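Xyloglucan-specific endo-beta-1,4-glucanase BoGH5A (Bacteroides ovatus, PDB 3ZMR) cleaves the beta-1,4-glucan backbone of xyloglucan internally, with retention of the anomeric configuration, to release xyloglucan oligosaccharides. Local coordinates at residues Y94-Y99 against V289-T295; A245-Y251 against T295-N299. All blocks are in the same frame, centred on the assembly; numbering follows the deposited sequence.

Contact 1 of 2, residues Y94-Y99 against V289-T295; sequences YSVPAY and VNTVRAT
Tyr94 turns its CG away from its own backbone N (chi1 166°), while Asn290 holds CG opposite its carbonyl carbon (chi1 -70°); together these torsions bring phenol and amide within bonding range. Tyr94 OH donates to Asn290 OD1 at 2.6 Å, the amide oxygen lying in the plane of the ring at its edge and the hydroxyl tilted 28° from the carbonyl plane. Gln286 gives the same oxygen a second donor.

At the other end of 94-99, the Tyr99 ring lies across Ala294, whose CB makes a CH-pi contact 3.7 Å from the ring centroid, over one face and displaced toward the CE2 side. Beyond the ring, Tyr99 OH meets Thr291 CG2 at 3.5 Å, with Glu238 as its polar partner. Between the two tyrosines, Val96 CG1 rests on Arg293 CB, and Pro97 CD sits 3.7 Å from Asn290 O. One water ties the backbones, donating to Pro97 O and Ala294 O and accepting from Tyr99 N.

The linker from the N-terminal beta domain is thus seated on the C-terminal turns of helix 275-293 of the catalytic (beta/alpha)8 barrel, with helix 227-248 beside Tyr99 and Thr291, and strand 304-307 behind Val289 and Val292.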
ATOM      1  N   TYR A  94      15.794  -3.358  14.276  1.00 14.72           N
ATOM      2  CA  TYR A  94      14.410  -3.846  14.102  1.00 12.97           C
ATOM      3  C   TYR A  94      14.342  -5.383  14.218  1.00 15.23           C
ATOM      4  O   TYR A  94      15.172  -6.091  13.641  1.00 16.66           O
ATOM      5  CB  TYR A  94      13.837  -3.418  12.741  1.00 16.05           C
ATOM      6  CG  TYR A  94      12.549  -4.149  12.309  1.00 17.43           C
ATOM      7  CD1 TYR A  94      11.346  -3.677  12.695  1.00 18.96           C
ATOM      8  CD2 TYR A  94      12.578  -5.307  11.527  1.00 22.69           C
ATOM      9  CE1 TYR A  94      10.171  -4.283  12.326  1.00 14.51           C
ATOM     10  CE2 TYR A  94      11.410  -5.961  11.146  1.00 20.42           C
ATOM     11  CZ  TYR A  94      10.192  -5.440  11.555  1.00 18.66           C
ATOM     12  OH  TYR A  94       9.001  -6.057  11.201  1.00 20.54           O
ATOM     13  N   SER A  95      13.346  -5.870  14.956  1.00 14.34           N
ATOM     14  CA  SER A  95      13.066  -7.290  15.076  1.00 16.18           C
ATOM     15  C   SER A  95      11.572  -7.524  14.909  1.00 14.94           C
ATOM     16  O   SER A  95      10.742  -6.650  15.214  1.00 18.77           O
ATOM     17  CB  SER A  95      13.558  -7.819  16.436  1.00 21.15           C
ATOM     18  OG  SER A  95      12.836  -7.238  17.504  1.00 24.91           O
ATOM     19  N   VAL A  96      11.262  -8.735  14.455  1.00 17.47           N
ATOM     20  CA  VAL A  96       9.899  -9.171  14.165  1.00 19.70           C
ATOM     21  C   VAL A  96       9.260  -9.765  15.424  1.00 18.54           C
ATOM     22  O   VAL A  96       9.961 -10.284  16.276  1.00 18.81           O
ATOM     23  CB  VAL A  96       9.849 -10.228  12.996  1.00 21.25           C
ATOM     24  CG1 VAL A  96      10.511  -9.661  11.753  1.00 26.31           C
ATOM     25  CG2 VAL A  96      10.504 -11.572  13.357  1.00 21.96           C
ATOM     26  N   PRO A  97       7.913  -9.691  15.546  1.00 17.42           N
ATOM     27  CA  PRO A  97       7.233 -10.429  16.637  1.00 16.25           C
ATOM     28  C   PRO A  97       7.577 -11.910  16.644  1.00 16.70           C
ATOM     29  O   PRO A  97       7.884 -12.459  15.608  1.00 16.55           O
ATOM     30  CB  PRO A  97       5.740 -10.248  16.322  1.00 21.98           C
ATOM     31  CG  PRO A  97       5.663  -9.078  15.397  1.00 34.27           C
ATOM     32  CD  PRO A  97       6.952  -9.031  14.642  1.00 22.90           C
ATOM     33  N   ALA A  98       7.524 -12.531  17.824  1.00 20.44           N
ATOM     34  CA  ALA A  98       7.827 -13.952  17.969  1.00 15.86           C
ATOM     35  C   ALA A  98       6.559 -14.766  17.792  1.00 19.31           C
ATOM     36  O   ALA A  98       5.633 -14.637  18.621  1.00 22.54           O
ATOM     37  CB  ALA A  98       8.461 -14.218  19.326  1.00 21.86           C
ATOM     38  N   TYR A  99       6.505 -15.578  16.729  1.00 17.84           N
ATOM     39  CA  TYR A  99       5.358 -16.516  16.507  1.00 15.65           C
ATOM     40  C   TYR A  99       5.784 -17.960  16.670  1.00 14.92           C
ATOM     41  O   TYR A  99       6.833 -18.377  16.176  1.00 14.92           O
ATOM     42  CB  TYR A  99       4.719 -16.428  15.108  1.00 14.04           C
ATOM     43  CG  TYR A  99       3.930 -15.178  14.772  1.00 13.30           C
ATOM     44  CD1 TYR A  99       3.498 -14.299  15.729  1.00 17.71           C
ATOM     45  CD2 TYR A  99       3.659 -14.881  13.439  1.00 12.73           C
ATOM     46  CE1 TYR A  99       2.774 -13.172  15.385  1.00 19.21           C
ATOM     47  CE2 TYR A  99       2.940 -13.767  13.081  1.00 12.88           C
ATOM     48  CZ  TYR A  99       2.519 -12.892  14.048  1.00 14.37           C
ATOM     49  OH  TYR A  99       1.780 -11.772  13.721  1.00 15.52           O
ATOM     50  N   VAL A 289       3.547  -5.665   7.665  1.00  8.43           N
ATOM     51  CA  VAL A 289       4.920  -6.120   7.412  1.00  9.78           C
ATOM     52  C   VAL A 289       5.418  -7.019   8.575  1.00  8.29           C
ATOM     53  O   VAL A 289       5.958  -8.104   8.346  1.00  8.89           O
ATOM     54  CB  VAL A 289       5.875  -4.931   7.157  1.00 11.15           C
ATOM     55  CG1 VAL A 289       7.336  -5.367   7.126  1.00  9.68           C
ATOM     56  CG2 VAL A 289       5.499  -4.262   5.850  1.00 11.66           C
ATOM     57  N   ASN A 290       5.222  -6.547   9.798  1.00  8.32           N
ATOM     58  CA  ASN A 290       5.620  -7.293  10.995  1.00  9.74           C
ATOM     59  C   ASN A 290       5.057  -8.714  10.976  1.00  9.82           C
ATOM     60  O   ASN A 290       5.750  -9.668  11.245  1.00 10.05           O
ATOM     61  CB  ASN A 290       5.110  -6.617  12.269  1.00 10.98           C
ATOM     62  CG  ASN A 290       5.804  -5.323  12.587  1.00 11.19           C
ATOM     63  OD1 ASN A 290       6.834  -4.961  11.989  1.00 13.11           O
ATOM     64  ND2 ASN A 290       5.232  -4.609  13.571  1.00 13.18           N
ATOM     65  N   THR A 291       3.759  -8.806  10.684  1.00  8.90           N
ATOM     66  CA  THR A 291       3.028 -10.062  10.726  1.00  8.38           C
ATOM     67  C   THR A 291       3.554 -11.061   9.683  1.00  8.25           C
ATOM     68  O   THR A 291       3.807 -12.209   9.990  1.00 10.62           O
ATOM     69  CB  THR A 291       1.506  -9.800  10.514  1.00  9.08           C
ATOM     70  OG1 THR A 291       1.011  -8.894  11.521  1.00 10.36           O
ATOM     71  CG2 THR A 291       0.689 -11.101  10.506  1.00 11.44           C
ATOM     72  N   VAL A 292       3.739 -10.584   8.443  1.00  7.59           N
ATOM     73  CA  VAL A 292       4.232 -11.467   7.389  1.00  7.62           C
ATOM     74  C   VAL A 292       5.646 -11.950   7.724  1.00  8.21           C
ATOM     75  O   VAL A 292       5.946 -13.144   7.654  1.00  9.44           O
ATOM     76  CB  VAL A 292       4.190 -10.774   6.013  1.00  8.91           C
ATOM     77  CG1 VAL A 292       4.849 -11.636   4.935  1.00  9.25           C
ATOM     78  CG2 VAL A 292       2.742 -10.437   5.643  1.00 10.58           C
ATOM     79  N   ARG A 293       6.502 -11.005   8.100  1.00  8.91           N
ATOM     80  CA  ARG A 293       7.914 -11.369   8.374  1.00  7.97           C
ATOM     81  C   ARG A 293       8.048 -12.331   9.571  1.00  8.59           C
ATOM     82  O   ARG A 293       8.919 -13.199   9.566  1.00  9.87           O
ATOM     83  CB  ARG A 293       8.779 -10.131   8.591  1.00  9.09           C
ATOM     84  CG  ARG A 293       8.870  -9.184   7.386  1.00  9.09           C
ATOM     85  CD  ARG A 293       9.383  -9.814   6.088  1.00  9.00           C
ATOM     86  NE  ARG A 293       9.572  -8.769   5.081  1.00  8.62           N
ATOM     87  CZ  ARG A 293       9.362  -8.890   3.769  1.00  7.89           C
ATOM     88  NH1 ARG A 293       8.924 -10.040   3.268  1.00  9.87           N
ATOM     89  NH2 ARG A 293       9.546  -7.858   2.972  1.00 14.77           N
ATOM     90  N   ALA A 294       7.148 -12.187  10.542  1.00  7.49           N
ATOM     91  CA  ALA A 294       7.164 -13.010  11.746  1.00  9.03           C
ATOM     92  C   ALA A 294       6.849 -14.497  11.439  1.00  9.69           C
ATOM     93  O   ALA A 294       7.056 -15.383  12.273  1.00 11.80           O
ATOM     94  CB  ALA A 294       6.218 -12.469  12.807  1.00 14.76           C
ATOM     95  N   THR A 295       6.296 -14.765  10.264  1.00  8.85           N
ATOM     96  CA  THR A 295       6.037 -16.163   9.874  1.00  9.39           C
ATOM     97  C   THR A 295       7.257 -16.884   9.298  1.00  9.51           C
ATOM     98  O   THR A 295       7.305 -18.119   9.208  1.00 10.77           O
ATOM     99  CB  THR A 295       4.833 -16.296   8.926  1.00  8.95           C
ATOM    100  OG1 THR A 295       5.100 -15.695   7.661  1.00  9.31           O
ATOM    101  CG2 THR A 295       3.586 -15.684   9.545  1.00 10.86           C
TER
HETATM  102  O   HOH W   1       8.362 -14.931  14.623  1.00 16.90           O

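Contact 2 of 2, residues A245-Y251 against T295-N299; sequences ALRFRDY and TGGRN
Arg249 can be followed outward from its backbone, with Asn299 and the backbone of 295-297 along its course. Arg249 CB lies 3.6 Å from Asn299 ND2, and CG touches that same nitrogen while approaching Gly296 O. CD settles beside the carbonyl oxygens of Thr295 and Gly296, close to Gly297, which has positive phi and no side chain there to obstruct it. The bend at chi3 (55°) then turns the guanidinium so that Arg249 NH1 donates to Thr295 O at 2.8 Å, almost in the guanidinium plane and on a lone pair of the carbonyl. Leu246 CD2 lies over the rim of one face, and NH1 also bonds Glu101 O.

Asn299 comes across Arg249 at roughly a right angle. Asn299 ND2 makes two bonds, both in the amide plane: one to Ala245 O at 3.0 Å, reached from above that carbonyl's plane, and a straighter one to Thr295 OG1 at 2.8 Å, a hydroxyl that itself donates to Val292 O. With Arg302 bonded to OD1, the buried amide is fixed in rotation.

Arg298, extended from CG to NE, passes the type I turn Phe248-Tyr251, with Arg249 O against its CB. Asp250 O stands 3.3 Å above the centre of the Arg298 guanidinium, without a hydrogen bond. The salt bridge from Asp250 OD1 to Arg298 NH1 is long at 3.6 Å; a water at the guanidinium edge donates to Asp250 OD1 and accepts from Arg298 NH1 and N.

This is packing between neighbouring helix-strand units of the (beta/alpha)8 barrel, away from the substrate site: the end of helix 227-248 meets the loop between helix 275-293 and strand 304-307, helix 191-206 packs against Phe248 and Tyr251, and strand 255-258 lies behind Phe248 and Asn299.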
ATOM      1  N   ALA A 245      -0.793 -15.263   5.542  1.00  8.74           N
ATOM      2  CA  ALA A 245       0.649 -15.469   5.367  1.00  9.16           C
ATOM      3  C   ALA A 245       1.043 -16.917   5.572  1.00  9.75           C
ATOM      4  O   ALA A 245       1.836 -17.467   4.810  1.00  9.14           O
ATOM      5  CB  ALA A 245       1.415 -14.561   6.316  1.00 10.10           C
ATOM      6  N   LEU A 246       0.485 -17.562   6.598  1.00  8.74           N
ATOM      7  CA  LEU A 246       0.804 -18.985   6.832  1.00  9.96           C
ATOM      8  C   LEU A 246       0.292 -19.872   5.718  1.00  9.97           C
ATOM      9  O   LEU A 246       0.976 -20.815   5.295  1.00 11.67           O
ATOM     10  CB  LEU A 246       0.291 -19.449   8.196  1.00  9.90           C
ATOM     11  CG  LEU A 246       1.085 -18.929   9.425  1.00 10.09           C
ATOM     12  CD1 LEU A 246       0.385 -19.268  10.728  1.00 13.41           C
ATOM     13  CD2 LEU A 246       2.509 -19.464   9.418  1.00 12.58           C
ATOM     14  N   ARG A 247      -0.902 -19.582   5.217  1.00  9.87           N
ATOM     15  CA  ARG A 247      -1.440 -20.426   4.129  1.00 11.43           C
ATOM     16  C   ARG A 247      -0.547 -20.345   2.871  1.00  8.17           C
ATOM     17  O   ARG A 247      -0.329 -21.350   2.191  1.00 10.53           O
ATOM     18  CB  ARG A 247      -2.894 -20.047   3.784  1.00 11.63           C
ATOM     19  CG  ARG A 247      -3.439 -20.718   2.526  1.00 14.67           C
ATOM     20  CD  ARG A 247      -3.552 -22.216   2.656  1.00 20.30           C
ATOM     21  NE  ARG A 247      -4.689 -22.620   3.471  1.00 16.23           N
ATOM     22  CZ  ARG A 247      -5.806 -23.209   3.007  1.00 14.19           C
ATOM     23  NH1 ARG A 247      -5.992 -23.425   1.722  1.00 16.28           N
ATOM     24  NH2 ARG A 247      -6.760 -23.552   3.866  1.00 15.15           N
ATOM     25  N   PHE A 248      -0.071 -19.126   2.560  1.00  9.01           N
ATOM     26  CA  PHE A 248       0.652 -18.870   1.331  1.00  8.36           C
ATOM     27  C   PHE A 248       2.191 -18.822   1.458  1.00  8.79           C
ATOM     28  O   PHE A 248       2.910 -18.457   0.524  1.00 10.04           O
ATOM     29  CB  PHE A 248       0.115 -17.590   0.684  1.00  8.22           C
ATOM     30  CG  PHE A 248      -1.264 -17.733   0.096  1.00  9.04           C
ATOM     31  CD1 PHE A 248      -1.436 -18.332  -1.149  1.00 14.14           C
ATOM     32  CD2 PHE A 248      -2.378 -17.268   0.778  1.00  9.09           C
ATOM     33  CE1 PHE A 248      -2.691 -18.484  -1.661  1.00 10.36           C
ATOM     34  CE2 PHE A 248      -3.647 -17.421   0.267  1.00 15.05           C
ATOM     35  CZ  PHE A 248      -3.805 -18.010  -0.958  1.00 11.60           C
ATOM     36  N   ARG A 249       2.698 -19.261   2.614  1.00  8.51           N
ATOM     37  CA  ARG A 249       4.107 -19.082   2.954  1.00  9.41           C
ATOM     38  C   ARG A 249       5.063 -19.761   1.969  1.00  9.89           C
ATOM     39  O   ARG A 249       6.170 -19.267   1.756  1.00 10.13           O
ATOM     40  CB  ARG A 249       4.356 -19.639   4.381  1.00  9.90           C
ATOM     41  CG  ARG A 249       5.803 -19.436   4.863  1.00  9.59           C
ATOM     42  CD  ARG A 249       5.957 -19.608   6.352  1.00 12.50           C
ATOM     43  NE  ARG A 249       5.456 -20.892   6.832  1.00 11.07           N
ATOM     44  CZ  ARG A 249       5.413 -21.258   8.106  1.00 10.27           C
ATOM     45  NH1 ARG A 249       5.800 -20.440   9.085  1.00 10.79           N
ATOM     46  NH2 ARG A 249       4.926 -22.456   8.401  1.00 13.55           N
ATOM     47  N   ASP A 250       4.672 -20.912   1.409  1.00 10.50           N
ATOM     48  CA  ASP A 250       5.592 -21.691   0.552  1.00 10.07           C
ATOM     49  C   ASP A 250       5.561 -21.320  -0.918  1.00 10.59           C
ATOM     50  O   ASP A 250       6.243 -21.945  -1.709  1.00 11.42           O
ATOM     51  CB  ASP A 250       5.391 -23.194   0.742  1.00 12.61           C
ATOM     52  CG  ASP A 250       5.712 -23.665   2.152  1.00 14.47           C
ATOM     53  OD1 ASP A 250       6.444 -22.981   2.911  1.00 14.75           O
ATOM     54  OD2 ASP A 250       5.237 -24.760   2.516  1.00 17.92           O
ATOM     55  N   TYR A 251       4.791 -20.301  -1.298  1.00 10.97           N
ATOM     56  CA  TYR A 251       4.780 -19.833  -2.690  1.00 10.68           C
ATOM     57  C   TYR A 251       6.008 -18.987  -3.006  1.00 10.76           C
ATOM     58  O   TYR A 251       6.550 -18.299  -2.130  1.00  9.89           O
ATOM     59  CB  TYR A 251       3.481 -19.068  -3.025  1.00  9.72           C
ATOM     60  CG  TYR A 251       2.271 -20.001  -3.129  1.00 10.72           C
ATOM     61  CD1 TYR A 251       1.586 -20.423  -2.007  1.00 11.28           C
ATOM     62  CD2 TYR A 251       1.911 -20.543  -4.343  1.00 13.88           C
ATOM     63  CE1 TYR A 251       0.523 -21.319  -2.102  1.00 13.05           C
ATOM     64  CE2 TYR A 251       0.858 -21.410  -4.471  1.00 16.61           C
ATOM     65  CZ  TYR A 251       0.166 -21.813  -3.353  1.00 15.67           C
ATOM     66  OH  TYR A 251      -0.879 -22.710  -3.547  1.00 13.90           O
ATOM     67  N   THR A 295       6.296 -14.765  10.264  1.00  8.85           N
ATOM     68  CA  THR A 295       6.037 -16.163   9.874  1.00  9.39           C
ATOM     69  C   THR A 295       7.257 -16.884   9.298  1.00  9.51           C
ATOM     70  O   THR A 295       7.305 -18.119   9.208  1.00 10.77           O
ATOM     71  CB  THR A 295       4.833 -16.296   8.926  1.00  8.95           C
ATOM     72  OG1 THR A 295       5.100 -15.695   7.661  1.00  9.31           O
ATOM     73  CG2 THR A 295       3.586 -15.684   9.545  1.00 10.86           C
ATOM     74  N   GLY A 296       8.235 -16.110   8.864  1.00  9.56           N
ATOM     75  CA  GLY A 296       9.457 -16.661   8.336  1.00  9.24           C
ATOM     76  C   GLY A 296       9.308 -17.425   7.047  1.00 10.49           C
ATOM     77  O   GLY A 296       8.443 -17.127   6.219  1.00  9.56           O
ATOM     78  N   GLY A 297      10.150 -18.437   6.839  1.00 10.98           N
ATOM     79  CA  GLY A 297      10.179 -19.158   5.577  1.00  8.82           C
ATOM     80  C   GLY A 297      10.385 -18.207   4.408  1.00  8.53           C
ATOM     81  O   GLY A 297      11.128 -17.215   4.491  1.00  8.22           O
ATOM     82  N   ARG A 298       9.731 -18.496   3.291  1.00  8.57           N
ATOM     83  CA  ARG A 298       9.833 -17.616   2.119  1.00  8.60           C
ATOM     84  C   ARG A 298       9.222 -16.227   2.386  1.00  7.60           C
ATOM     85  O   ARG A 298       9.519 -15.264   1.666  1.00  8.67           O
ATOM     86  CB  ARG A 298       9.157 -18.267   0.929  1.00  8.65           C
ATOM     87  CG  ARG A 298       9.902 -19.484   0.384  1.00 10.32           C
ATOM     88  CD  ARG A 298       9.069 -20.090  -0.713  1.00 10.01           C
ATOM     89  NE  ARG A 298       9.529 -21.330  -1.326  1.00 10.21           N
ATOM     90  CZ  ARG A 298       9.417 -22.534  -0.802  1.00 10.56           C
ATOM     91  NH1 ARG A 298       8.993 -22.729   0.451  1.00 15.49           N
ATOM     92  NH2 ARG A 298       9.761 -23.582  -1.569  1.00 15.57           N
ATOM     93  N   ASN A 299       8.349 -16.133   3.392  1.00  7.15           N
ATOM     94  CA  ASN A 299       7.753 -14.856   3.762  1.00  7.69           C
ATOM     95  C   ASN A 299       8.769 -13.868   4.345  1.00  9.17           C
ATOM     96  O   ASN A 299       8.524 -12.686   4.428  1.00 10.05           O
ATOM     97  CB  ASN A 299       6.601 -15.027   4.739  1.00 10.00           C
ATOM     98  CG  ASN A 299       5.357 -15.615   4.087  1.00  7.58           C
ATOM     99  OD1 ASN A 299       5.183 -15.607   2.858  1.00  8.99           O
ATOM    100  ND2 ASN A 299       4.482 -16.107   4.911  1.00  8.61           N
TER
HETATM  101  O   HOH W   2       8.629 -21.220   3.099  1.00 12.62           O

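From the N terminus, the chain leaves the beta-sheet domain at strand 85-91 and enters 94-99, which waits about 190 residues for its partner 289-295; contact 1 thus closes a long loop spanning the first four strands of the barrel. Within that loop comes 245-251, whose partner 295-299 follows only 44 residues later; contact 2 closes this shorter loop, through strand 255-258 and helix 275-293. The two loops cross, since 295-299 runs on past the end of the first, and Thr295 belongs to both. Arg293 NH1 reaches Asn299 O at 2.9 Å, probably a hydrogen bond, while Arg293 also forms a salt bridge with Asp325. Together the contacts join the interdomain linker and two neighbouring helices of the eight-stranded catalytic barrel.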